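Local coordinates for SusD-like carbohydrate binding protein BF1063 (Bacteroides fragilis NCTC 9343, PDB 3I4G) that probably binds carbohydrate at the bacterial outer membrane, like other glycan-capturing SusD lipoproteins, at residues 28-32 / 124-128; 55-59 / 73-77; 131-135 / 203-207; 141-146 / 158-163. All coordinates share one frame. Residues are numbered along the deposited sequence.

Overall arrangement
Contacts 1 to 3 are buried and contact 4 lies at the surface. Contacts 1 and 3 share helix 116-139: contact 1 joins it to helix 21-33, and contact 3, about 15 Å away between centres, joins it to helix 197-211. They touch where Phe-127 CE1 meets Phe-203 CD2 at 3.8 Å. Contact 4 pairs two loops, the first following helix 116-139, and Tyr-133 OH reaches Val-146 O there at 2.7 Å, a probable hydrogen bond from contact 3. Contact 2, whose centre is about 12 Å from that of the chain, touches none of the others. Side-chain packing dominates contacts 1 to 3; contact 4 adds a backbone beta bridge, an Asn-142 side-chain bond and three bridging waters.

Contact 1. Residues 28-32 / 124-128; sequences LTSLY and EARFL. With EDO (1,2-ethanediol), chain G.
Two alpha-helices, 21-33 and 116-139, pack side by side in the helical, TPR-related part of the SusD fold. Over the segments 28-32 and 124-128 their axes run nearly parallel, 19° apart (signed crossing angle +19°), and approach to 10.3 Å. In register, the CA atoms of Leu-31 and Ala-125 are 7.1 Å apart and those of Tyr-32 and Leu-128 7.2 Å. Glu-124 (chi1 m, chi2 t) extends toward helix 21-33; its OE2 lies 3.3 Å from Leu-28 CD2, while OE1 accepts a hydrogen bond from the Tyr-32 hydroxyl and also forms a salt bridge with Arg-194. Ala-195 N also bonds this hydroxyl. Ala-125 leaves room for Leu-31 (m, t), whose CD1 comes to 3.8 Å from Ala-125 CB. Leu-128 (m, t) is the main apolar side chain of the second segment: its CD1 is 3.8 Å from Leu-31 CB and makes a CH-pi contact with Tyr-32, 3.8 Å from the ring centroid and almost on the normal. An ethanediol, probably from the crystallisation liquor, donates from O2 to Tyr-32 O at 2.7 Å. The ring of Tyr-32 (chi1 -83°) thus lies over Leu-128 while its OH sits 2.6 Å from Glu-124 OE1.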
loop_
_atom_site.group_PDB
_atom_site.type_symbol
_atom_site.label_atom_id
_atom_site.label_comp_id
_atom_site.label_asym_id
_atom_site.label_seq_id
_atom_site.Cartn_x
_atom_site.Cartn_y
_atom_site.Cartn_z
ATOM N N LEU A 28 -2.459 21.703 12.534
ATOM C CA LEU A 28 -2.830 20.851 11.408
ATOM C C LEU A 28 -1.622 20.139 10.778
ATOM O O LEU A 28 -1.708 18.981 10.418
ATOM C CB LEU A 28 -3.594 21.669 10.364
ATOM C CG LEU A 28 -4.050 20.913 9.116
ATOM C CD1 LEU A 28 -5.010 19.776 9.501
ATOM C CD2 LEU A 28 -4.685 21.886 8.125
ATOM N N THR A 29 -0.480 20.814 10.694
ATOM C CA THR A 29 0.721 20.165 10.176
ATOM C C THR A 29 1.080 18.938 11.036
ATOM O O THR A 29 1.514 17.935 10.510
ATOM C CB THR A 29 1.942 21.122 10.087
ATOM O OG1 THR A 29 2.436 21.427 11.396
ATOM C CG2 THR A 29 1.570 22.399 9.336
ATOM N N SER A 30 0.877 19.034 12.349
ATOM C CA SER A 30 1.139 17.906 13.226
ATOM C C SER A 30 0.131 16.791 12.986
ATOM O O SER A 30 0.510 15.623 13.015
ATOM C CB SER A 30 1.112 18.320 14.693
ATOM O OG SER A 30 1.676 17.271 15.464
ATOM N N LEU A 31 -1.127 17.128 12.706
ATOM C CA LEU A 31 -2.121 16.096 12.381
ATOM C C LEU A 31 -1.660 15.327 11.124
ATOM O O LEU A 31 -1.805 14.119 11.071
ATOM C CB LEU A 31 -3.515 16.637 12.133
ATOM C CG LEU A 31 -4.170 17.397 13.303
ATOM C CD1 LEU A 31 -5.596 17.797 12.963
ATOM C CD2 LEU A 31 -4.150 16.559 14.562
ATOM N N TYR A 32 -1.177 16.016 10.099
ATOM C CA TYR A 32 -0.704 15.293 8.927
ATOM C C TYR A 32 0.513 14.427 9.267
ATOM O O TYR A 32 0.597 13.266 8.834
ATOM C CB TYR A 32 -0.353 16.251 7.788
ATOM C CG TYR A 32 -1.527 16.714 6.938
ATOM C CD1 TYR A 32 -1.946 15.920 5.896
ATOM C CD2 TYR A 32 -2.176 17.925 7.151
ATOM C CE1 TYR A 32 -2.994 16.292 5.106
ATOM C CE2 TYR A 32 -3.243 18.313 6.360
ATOM C CZ TYR A 32 -3.649 17.494 5.341
ATOM O OH TYR A 32 -4.705 17.823 4.507
ATOM N N GLU A 124 -10.076 18.881 6.808
ATOM C CA GLU A 124 -8.810 18.140 6.786
ATOM C C GLU A 124 -8.667 17.293 8.024
ATOM O O GLU A 124 -8.272 16.134 7.928
ATOM C CB GLU A 124 -7.651 19.100 6.635
ATOM C CG GLU A 124 -7.674 19.822 5.299
ATOM C CD GLU A 124 -6.513 20.727 5.119
ATOM O OE1 GLU A 124 -5.440 20.260 4.680
ATOM O OE2 GLU A 124 -6.655 21.923 5.423
ATOM N N ALA A 125 -8.961 17.858 9.186
ATOM C CA ALA A 125 -8.884 17.096 10.427
ATOM C C ALA A 125 -9.863 15.938 10.433
ATOM O O ALA A 125 -9.531 14.835 10.904
ATOM C CB ALA A 125 -9.128 18.010 11.642
ATOM N N ARG A 126 -11.064 16.152 9.905
ATOM C CA ARG A 126 -12.035 15.055 9.834
ATOM C C ARG A 126 -11.583 13.957 8.869
ATOM O O ARG A 126 -11.752 12.780 9.141
ATOM C CB ARG A 126 -13.432 15.567 9.466
ATOM C CG ARG A 126 -14.047 16.444 10.565
ATOM C CD ARG A 126 -15.355 17.031 10.108
ATOM N NE ARG A 126 -16.422 16.056 10.147
ATOM C CZ ARG A 126 -17.684 16.336 9.830
ATOM N NH1 ARG A 126 -18.011 17.530 9.363
ATOM N NH2 ARG A 126 -18.618 15.412 9.958
ATOM N N PHE A 127 -11.022 14.357 7.739
ATOM C CA PHE A 127 -10.487 13.379 6.795
ATOM C C PHE A 127 -9.420 12.543 7.452
ATOM O O PHE A 127 -9.456 11.324 7.403
ATOM C CB PHE A 127 -9.907 14.086 5.571
ATOM C CG PHE A 127 -9.051 13.187 4.706
ATOM C CD1 PHE A 127 -9.638 12.278 3.840
ATOM C CD2 PHE A 127 -7.670 13.254 4.769
ATOM C CE1 PHE A 127 -8.853 11.448 3.048
ATOM C CE2 PHE A 127 -6.897 12.417 3.961
ATOM C CZ PHE A 127 -7.504 11.512 3.109
ATOM N N LEU A 128 -8.456 13.199 8.080
ATOM C CA LEU A 128 -7.350 12.497 8.722
ATOM C C LEU A 128 -7.842 11.570 9.832
ATOM O O LEU A 128 -7.411 10.416 9.900
ATOM C CB LEU A 128 -6.311 13.487 9.247
ATOM C CG LEU A 128 -5.533 14.219 8.167
ATOM C CD1 LEU A 128 -4.735 15.368 8.771
ATOM C CD2 LEU A 128 -4.586 13.259 7.359
HETATM C C1 EDO G . 2.423 9.800 7.839
HETATM O O1 EDO G . 1.878 10.106 9.150
HETATM C C2 EDO G . 2.484 11.024 6.972
HETATM O O2 EDO G . 1.160 11.560 6.773
#

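Contact 2. Residues 55-59 / 73-77; sequences MMEHL and FFKIS
A 3-10 turn, residues 55-59 after helix 50-54, makes a plain packing contact with the weakly bonded helix 73-77 in the buried interior of the SusD-family fold. Backbone bonds are His-58 N to Met-55 O and Leu-59 N to Met-56 O (both 2.9 Å), Ile-76 N to Phe-73 O (3.0 Å) and, weak, Ser-77 N to Phe-74 O (3.4 Å). Met-55 and Met-56 are selenomethionines. The closest CA atoms, of Leu-59 and Ser-77, are 5.7 Å apart. One hydrogen bond joins the segments: Ser-77 OG (chi1 p) to Leu-59 O, 2.7 Å. Apolar packing centres on Leu-59 (m, t): CD2 lies over the Phe-73 ring face, a CH-pi contact 4.1 Å from the centroid, and CD1 is 4.0 Å from Ile-76 CG2. Phe-73 (chi1 t) turns its edge to the 3-10 backbone, CE2 3.2 Å from Met-55 O. His-58 packs CB 4.2 Å from Phe-73 CE2; its ND1 is hydrogen-bonded to Asp-65 OD2. Helix 86-109 covers Phe-73 and Ile-76, helix 454-461 meets Met-56, and strand 281-283 Met-55.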
loop_
_atom_site.group_PDB
_atom_site.type_symbol
_atom_site.label_atom_id
_atom_site.label_comp_id
_atom_site.label_asym_id
_atom_site.label_seq_id
_atom_site.Cartn_x
_atom_site.Cartn_y
_atom_site.Cartn_z
HETATM N N MSE A 55 5.571 -1.814 3.017
HETATM C CA MSE A 55 5.991 -3.113 3.515
HETATM C C MSE A 55 4.863 -4.005 3.966
HETATM O O MSE A 55 5.136 -5.188 4.215
HETATM C CB MSE A 55 7.035 -2.952 4.607
HETATM C CG MSE A 55 8.308 -2.304 4.083
HETATM SE SE MSE A 55 9.694 -2.157 5.419
HETATM C CE MSE A 55 11.121 -1.694 4.300
HETATM N N MSE A 56 3.617 -3.536 3.996
HETATM C CA MSE A 56 2.516 -4.464 4.162
HETATM C C MSE A 56 2.497 -5.458 3.015
HETATM O O MSE A 56 1.855 -6.493 3.127
HETATM C CB MSE A 56 1.143 -3.784 4.241
HETATM C CG MSE A 56 0.896 -3.091 5.509
HETATM SE SE MSE A 56 -0.998 -2.717 5.765
HETATM C CE MSE A 56 -1.418 -3.833 7.301
ATOM N N GLU A 57 3.173 -5.184 1.902
ATOM C CA GLU A 57 3.216 -6.177 0.839
ATOM C C GLU A 57 3.874 -7.468 1.330
ATOM O O GLU A 57 3.609 -8.542 0.784
ATOM C CB GLU A 57 3.950 -5.635 -0.400
ATOM C CG GLU A 57 3.327 -6.043 -1.689
ATOM C CD GLU A 57 2.129 -5.232 -2.095
ATOM O OE1 GLU A 57 1.502 -4.547 -1.277
ATOM O OE2 GLU A 57 1.756 -5.332 -3.246
ATOM N N HIS A 58 4.717 -7.372 2.341
ATOM C CA HIS A 58 5.325 -8.556 2.958
ATOM C C HIS A 58 4.345 -9.505 3.610
ATOM O O HIS A 58 4.702 -10.660 3.896
ATOM C CB HIS A 58 6.361 -8.169 4.040
ATOM C CG HIS A 58 7.452 -7.288 3.552
ATOM N ND1 HIS A 58 8.398 -6.748 4.397
ATOM C CD2 HIS A 58 7.697 -6.778 2.323
ATOM C CE1 HIS A 58 9.222 -5.990 3.684
ATOM N NE2 HIS A 58 8.808 -5.972 2.429
ATOM N N LEU A 59 3.127 -9.030 3.861
ATOM C CA LEU A 59 2.077 -9.821 4.463
ATOM C C LEU A 59 1.208 -10.487 3.422
ATOM O O LEU A 59 0.253 -11.179 3.771
ATOM C CB LEU A 59 1.191 -8.893 5.305
ATOM C CG LEU A 59 1.914 -8.032 6.336
ATOM C CD1 LEU A 59 0.880 -7.218 7.162
ATOM C CD2 LEU A 59 2.848 -8.845 7.255
ATOM N N PHE A 73 6.439 -9.140 12.299
ATOM C CA PHE A 73 5.651 -8.455 11.278
ATOM C C PHE A 73 5.088 -9.467 10.305
ATOM O O PHE A 73 3.905 -9.491 10.030
ATOM C CB PHE A 73 6.512 -7.423 10.544
ATOM C CG PHE A 73 5.771 -6.568 9.549
ATOM C CD1 PHE A 73 4.744 -5.722 9.939
ATOM C CD2 PHE A 73 6.165 -6.558 8.215
ATOM C CE1 PHE A 73 4.121 -4.901 9.017
ATOM C CE2 PHE A 73 5.562 -5.745 7.318
ATOM C CZ PHE A 73 4.562 -4.907 7.706
ATOM N N PHE A 74 5.942 -10.346 9.807
ATOM C CA PHE A 74 5.508 -11.429 8.923
ATOM C C PHE A 74 4.450 -12.311 9.581
ATOM O O PHE A 74 3.509 -12.795 8.921
ATOM C CB PHE A 74 6.743 -12.246 8.497
ATOM C CG PHE A 74 6.422 -13.411 7.622
ATOM C CD1 PHE A 74 6.298 -13.256 6.233
ATOM C CD2 PHE A 74 6.250 -14.663 8.161
ATOM C CE1 PHE A 74 6.011 -14.358 5.416
ATOM C CE2 PHE A 74 6.008 -15.745 7.337
ATOM C CZ PHE A 74 5.897 -15.580 5.979
ATOM N N LYS A 75 4.534 -12.475 10.894
ATOM C CA LYS A 75 3.588 -13.303 11.608
ATOM C C LYS A 75 2.164 -12.741 11.595
ATOM O O LYS A 75 1.244 -13.484 11.892
ATOM C CB LYS A 75 4.035 -13.542 13.045
ATOM C CG LYS A 75 5.238 -14.412 13.150
ATOM C CD LYS A 75 5.512 -14.696 14.629
ATOM C CE LYS A 75 6.744 -15.515 14.833
ATOM N NZ LYS A 75 6.947 -15.883 16.271
ATOM N N ILE A 76 1.961 -11.473 11.254
ATOM C CA ILE A 76 0.619 -10.906 11.206
ATOM C C ILE A 76 -0.281 -11.747 10.326
ATOM O O ILE A 76 -1.459 -11.948 10.679
ATOM C CB ILE A 76 0.663 -9.452 10.708
ATOM C CG1 ILE A 76 1.231 -8.579 11.837
ATOM C CG2 ILE A 76 -0.737 -8.989 10.315
ATOM C CD1 ILE A 76 1.535 -7.163 11.443
ATOM N N SER A 77 0.208 -12.243 9.181
ATOM C CA SER A 77 -0.646 -13.026 8.283
ATOM C C SER A 77 -0.132 -14.421 7.971
ATOM O O SER A 77 -0.640 -15.057 7.038
ATOM C CB SER A 77 -0.866 -12.260 6.983
ATOM O OG SER A 77 0.340 -12.090 6.310
#

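Contact 3. Residues 131-135 / 203-207; sequences TQYFY and FLGRT
This is an aromatic helix-helix contact in the interior of the SusD-like N-terminal region, between helix 116-139 (here 131-135) and helix 197-211 (here 203-207). The two alpha-helical segments run the same way, their axes 26° apart (signed +26°) and 11.1 Å at closest approach. The nearest CA pairs are Thr-131 with Phe-203 (7.4 Å) and Phe-134 with Thr-207 (6.8 Å). The edge of Phe-203 (chi1 -84°) meets the face of the Phe-134 ring (chi1 t) in a T-shaped stack, centroids 5.4 Å apart and planes at 89°, while Thr-131 CG2 makes a CH-pi contact over the Phe-203 ring, 3.9 Å from its centroid. Phe-134 CE1 also touches Arg-206 CB at 3.7 Å, and Phe-134 CD1 lies 3.4 Å from Thr-207 OG1, a hydroxyl that donates back to Phe-203 O at 2.9 Å. Tyr-135 (chi1 m) brings OH to 3.5 Å from Phe-203 CZ. One water sits 2.6 Å from Tyr-135 OH and accepts from Arg-206 NH1 at 3.0 Å. Trp-48 bonds to Tyr-135 OH; Arg-206 forms a salt bridge with Glu-389 and a cation-pi contact with Trp-456. Direct contact is thus mainly aromatic and aliphatic packing, and the hydrogen-bonded link between Tyr-135 and Arg-206 runs through water.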
loop_
_atom_site.group_PDB
_atom_site.type_symbol
_atom_site.label_atom_id
_atom_site.label_comp_id
_atom_site.label_asym_id
_atom_site.label_seq_id
_atom_site.Cartn_x
_atom_site.Cartn_y
_atom_site.Cartn_z
ATOM N N THR A 131 -9.556 8.497 8.263
ATOM C CA THR A 131 -8.654 7.514 7.696
ATOM C C THR A 131 -8.151 6.565 8.775
ATOM O O THR A 131 -7.984 5.389 8.514
ATOM C CB THR A 131 -7.437 8.078 6.941
ATOM O OG1 THR A 131 -6.572 8.805 7.823
ATOM C CG2 THR A 131 -7.833 8.908 5.730
ATOM N N GLN A 132 -7.935 7.034 9.991
ATOM C CA GLN A 132 -7.444 6.136 11.037
ATOM C C GLN A 132 -8.481 5.096 11.376
ATOM O O GLN A 132 -8.139 3.929 11.527
ATOM C CB GLN A 132 -7.047 6.939 12.284
ATOM C CG GLN A 132 -6.047 8.054 12.010
ATOM C CD GLN A 132 -4.794 7.568 11.323
ATOM O OE1 GLN A 132 -3.894 7.036 11.968
ATOM N NE2 GLN A 132 -4.714 7.772 9.999
ATOM N N TYR A 133 -9.747 5.499 11.511
ATOM C CA TYR A 133 -10.809 4.545 11.776
ATOM C C TYR A 133 -10.997 3.585 10.584
ATOM O O TYR A 133 -11.326 2.440 10.787
ATOM C CB TYR A 133 -12.113 5.264 12.161
ATOM C CG TYR A 133 -12.046 5.772 13.566
ATOM C CD1 TYR A 133 -12.024 4.883 14.620
ATOM C CD2 TYR A 133 -11.954 7.133 13.848
ATOM C CE1 TYR A 133 -11.929 5.325 15.915
ATOM C CE2 TYR A 133 -11.898 7.589 15.157
ATOM C CZ TYR A 133 -11.871 6.674 16.174
ATOM O OH TYR A 133 -11.781 7.072 17.538
ATOM N N PHE A 134 -10.783 4.053 9.354
ATOM C CA PHE A 134 -10.867 3.211 8.177
ATOM C C PHE A 134 -9.873 2.062 8.266
ATOM O O PHE A 134 -10.245 0.903 8.043
ATOM C CB PHE A 134 -10.629 4.068 6.905
ATOM C CG PHE A 134 -10.333 3.250 5.683
ATOM C CD1 PHE A 134 -11.340 2.712 4.917
ATOM C CD2 PHE A 134 -9.026 2.984 5.326
ATOM C CE1 PHE A 134 -11.064 1.928 3.847
ATOM C CE2 PHE A 134 -8.734 2.201 4.233
ATOM C CZ PHE A 134 -9.768 1.669 3.505
ATOM N N TYR A 135 -8.641 2.361 8.590
ATOM C CA TYR A 135 -7.650 1.303 8.729
ATOM C C TYR A 135 -7.877 0.434 9.990
ATOM O O TYR A 135 -7.787 -0.782 9.920
ATOM C CB TYR A 135 -6.235 1.878 8.699
ATOM C CG TYR A 135 -5.814 2.465 7.388
ATOM C CD1 TYR A 135 -5.539 1.640 6.309
ATOM C CD2 TYR A 135 -5.639 3.821 7.220
ATOM C CE1 TYR A 135 -5.164 2.181 5.093
ATOM C CE2 TYR A 135 -5.275 4.363 6.019
ATOM C CZ TYR A 135 -5.048 3.525 4.956
ATOM O OH TYR A 135 -4.654 4.059 3.751
ATOM N N PHE A 203 -11.241 7.543 -0.353
ATOM C CA PHE A 203 -11.418 6.797 0.883
ATOM C C PHE A 203 -12.879 6.453 1.154
ATOM O O PHE A 203 -13.163 5.383 1.687
ATOM C CB PHE A 203 -10.788 7.522 2.075
ATOM C CG PHE A 203 -9.329 7.244 2.202
ATOM C CD1 PHE A 203 -8.905 6.154 2.942
ATOM C CD2 PHE A 203 -8.369 8.021 1.575
ATOM C CE1 PHE A 203 -7.561 5.839 3.065
ATOM C CE2 PHE A 203 -7.006 7.715 1.721
ATOM C CZ PHE A 203 -6.622 6.598 2.430
ATOM N N LEU A 204 -13.786 7.325 0.761
ATOM C CA LEU A 204 -15.212 6.984 0.807
ATOM C C LEU A 204 -15.474 5.742 -0.021
ATOM O O LEU A 204 -16.164 4.818 0.425
ATOM C CB LEU A 204 -16.064 8.143 0.274
ATOM C CG LEU A 204 -17.551 7.926 0.143
ATOM C CD1 LEU A 204 -18.161 7.562 1.511
ATOM C CD2 LEU A 204 -18.214 9.173 -0.420
ATOM N N GLY A 205 -14.991 5.715 -1.255
ATOM C CA GLY A 205 -15.146 4.541 -2.091
ATOM C C GLY A 205 -14.561 3.292 -1.490
ATOM O O GLY A 205 -15.204 2.232 -1.527
ATOM N N ARG A 206 -13.355 3.363 -0.925
ATOM C CA ARG A 206 -12.787 2.189 -0.290
ATOM C C ARG A 206 -13.636 1.747 0.912
ATOM O O ARG A 206 -13.806 0.536 1.152
ATOM C CB ARG A 206 -11.348 2.438 0.203
ATOM C CG ARG A 206 -10.257 2.555 -0.844
ATOM C CD ARG A 206 -8.928 2.652 -0.134
ATOM N NE ARG A 206 -7.775 2.587 -1.020
ATOM C CZ ARG A 206 -6.551 2.556 -0.552
ATOM N NH1 ARG A 206 -6.339 2.657 0.761
ATOM N NH2 ARG A 206 -5.540 2.454 -1.379
ATOM N N THR A 207 -14.157 2.699 1.663
ATOM C CA THR A 207 -15.032 2.373 2.813
ATOM C C THR A 207 -16.249 1.617 2.316
ATOM O O THR A 207 -16.636 0.587 2.880
ATOM C CB THR A 207 -15.442 3.646 3.540
ATOM O OG1 THR A 207 -14.277 4.276 4.071
ATOM C CG2 THR A 207 -16.427 3.355 4.699
HETATM O O HOH W 1 -3.617 2.432 1.942
#

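Contact 4. Residues 141-146 / 158-163; sequences KNVPLV and VTKTSQ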
loop_
_atom_site.group_PDB
_atom_site.type_symbol
_atom_site.label_atom_id
_atom_site.label_comp_id
_atom_site.label_asym_id
_atom_site.label_seq_id
_atom_site.Cartn_x
_atom_site.Cartn_y
_atom_site.Cartn_z
ATOM N N LYS A 141 -11.241 -4.270 13.267
ATOM C CA LYS A 141 -12.683 -4.355 13.007
ATOM C C LYS A 141 -13.573 -3.728 14.061
ATOM O O LYS A 141 -14.255 -2.760 13.744
ATOM C CB LYS A 141 -13.119 -5.797 12.686
ATOM C CG LYS A 141 -12.349 -6.314 11.457
ATOM C CD LYS A 141 -12.955 -7.476 10.817
ATOM C CE LYS A 141 -12.155 -7.817 9.571
ATOM N NZ LYS A 141 -12.724 -8.996 8.895
ATOM N N ASN A 142 -13.584 -4.262 15.279
ATOM C CA ASN A 142 -14.481 -3.793 16.337
ATOM C C ASN A 142 -13.594 -3.113 17.359
ATOM O O ASN A 142 -12.859 -3.768 18.070
ATOM C CB ASN A 142 -15.243 -4.980 16.910
ATOM C CG ASN A 142 -15.857 -5.830 15.829
ATOM O OD1 ASN A 142 -16.600 -5.346 14.980
ATOM N ND2 ASN A 142 -15.537 -7.138 15.847
ATOM N N VAL A 143 -13.656 -1.794 17.409
ATOM C CA VAL A 143 -12.745 -0.990 18.227
ATOM C C VAL A 143 -13.487 0.204 18.799
ATOM O O VAL A 143 -14.586 0.555 18.340
ATOM C CB VAL A 143 -11.522 -0.493 17.387
ATOM C CG1 VAL A 143 -10.734 -1.698 16.786
ATOM C CG2 VAL A 143 -11.946 0.468 16.287
ATOM N N PRO A 144 -12.937 0.859 19.826
ATOM C CA PRO A 144 -13.590 2.066 20.324
ATOM C C PRO A 144 -13.655 3.194 19.310
ATOM O O PRO A 144 -12.651 3.498 18.627
ATOM C CB PRO A 144 -12.708 2.491 21.505
ATOM C CG PRO A 144 -12.078 1.187 21.947
ATOM C CD PRO A 144 -11.791 0.464 20.675
ATOM N N LEU A 145 -14.834 3.797 19.179
ATOM C CA LEU A 145 -15.043 4.932 18.310
ATOM C C LEU A 145 -15.054 6.152 19.215
ATOM O O LEU A 145 -16.050 6.463 19.875
ATOM C CB LEU A 145 -16.343 4.743 17.524
ATOM C CG LEU A 145 -16.703 5.905 16.575
ATOM C CD1 LEU A 145 -15.625 6.145 15.537
ATOM C CD2 LEU A 145 -18.021 5.634 15.856
ATOM N N VAL A 146 -13.911 6.800 19.306
ATOM C CA VAL A 146 -13.697 7.946 20.180
ATOM C C VAL A 146 -13.667 9.220 19.353
ATOM O O VAL A 146 -12.855 9.402 18.441
ATOM C CB VAL A 146 -12.400 7.814 20.933
ATOM C CG1 VAL A 146 -12.181 9.035 21.867
ATOM C CG2 VAL A 146 -12.389 6.488 21.726
ATOM N N VAL A 158 -13.382 2.865 27.653
ATOM C CA VAL A 158 -14.228 2.894 26.461
ATOM C C VAL A 158 -14.663 1.490 26.045
ATOM O O VAL A 158 -14.021 0.504 26.409
ATOM C CB VAL A 158 -13.516 3.579 25.264
ATOM C CG1 VAL A 158 -13.369 5.074 25.563
ATOM C CG2 VAL A 158 -12.171 2.899 24.934
ATOM N N THR A 159 -15.759 1.400 25.291
ATOM C CA THR A 159 -16.295 0.153 24.781
ATOM C C THR A 159 -16.061 0.064 23.267
ATOM O O THR A 159 -15.768 1.091 22.631
ATOM C CB THR A 159 -17.795 0.041 25.057
ATOM O OG1 THR A 159 -18.455 1.177 24.492
ATOM C CG2 THR A 159 -18.057 -0.006 26.567
ATOM N N LYS A 160 -16.154 -1.136 22.711
ATOM C CA LYS A 160 -16.011 -1.327 21.273
ATOM C C LYS A 160 -17.276 -0.918 20.516
ATOM O O LYS A 160 -18.405 -1.077 21.023
ATOM C CB LYS A 160 -15.742 -2.779 20.928
ATOM C CG LYS A 160 -14.480 -3.380 21.483
ATOM C CD LYS A 160 -14.406 -4.847 21.070
ATOM C CE LYS A 160 -13.184 -5.590 21.620
ATOM N NZ LYS A 160 -13.026 -7.005 21.192
ATOM N N THR A 161 -17.084 -0.411 19.302
ATOM C CA THR A 161 -18.145 -0.142 18.355
ATOM C C THR A 161 -17.924 -1.157 17.246
ATOM O O THR A 161 -16.766 -1.467 16.931
ATOM C CB THR A 161 -18.077 1.284 17.864
ATOM O OG1 THR A 161 -18.458 2.144 18.954
ATOM C CG2 THR A 161 -19.037 1.530 16.677
ATOM N N SER A 162 -18.995 -1.715 16.686
ATOM C CA SER A 162 -18.844 -2.693 15.634
ATOM C C SER A 162 -18.242 -2.136 14.355
ATOM O O SER A 162 -18.340 -0.952 14.051
ATOM C CB SER A 162 -20.197 -3.268 15.261
ATOM O OG SER A 162 -21.005 -2.295 14.625
ATOM N N GLN A 163 -17.642 -3.027 13.584
ATOM C CA GLN A 163 -17.094 -2.640 12.298
ATOM C C GLN A 163 -18.155 -1.965 11.444
ATOM O O GLN A 163 -17.898 -0.935 10.827
ATOM C CB GLN A 163 -16.552 -3.851 11.530
ATOM C CG GLN A 163 -15.767 -3.430 10.281
ATOM C CD GLN A 163 -15.528 -4.560 9.315
ATOM O OE1 GLN A 163 -16.413 -5.376 9.099
ATOM N NE2 GLN A 163 -14.339 -4.623 8.716
HETATM O O HOH W 2 -15.764 -8.259 8.545
HETATM O O HOH W 3 -12.231 -6.395 18.561
HETATM O O HOH W 4 -16.983 2.890 21.039
#
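Two loop segments, mostly extended, run side by side in opposing directions, their end-to-end vectors 139° apart. Lys-141 follows helix 116-139 with positive phi (76°), turning the chain out of the helix. Its O packs 3.2 Å from Gln-163 CA, and a water joins Lys-141 NZ (3.1 Å) to Gln-163 OE1 (3.0 Å); Gln-163 NE2 bonds to Ala-137 O. The side chain of Asn-142 reaches across so that OD1 accepts from Gln-163 N at 2.9 Å. A second water links Asn-142 O (2.7 Å) with Lys-160 NZ (2.8 Å), and Asn-142 CA makes a CA-H...O contact with Thr-161 O at 3.3 Å. Val-143 carries the backbone pairing: its O accepts from Thr-161 N at 2.8 Å, and its N donates weakly to Thr-161 O at 3.2 Å. Its side chain points away, onto Trp-92, Tyr-96 and Ile-166. Pro-144 CG packs on Val-158 CG2 at 3.4 Å and its CA lies 3.3 Å from Thr-159 O. Leu-145 N donates to a third water, 3.0 Å away, that also bonds Thr-159 O and Thr-161 OG1, both at 2.7 Å. Val-146 CG2 meets Val-158 CG1 at 4.2 Å. The arrangement is a single antiparallel beta bridge, the hydrogen-bonded pair Val-143 and Thr-161, that ties the exit of helix 116-139 to the start of helix 163-180, where Ser-162 is the N-cap, its OG hydrogen-bonded to Asp-165 N.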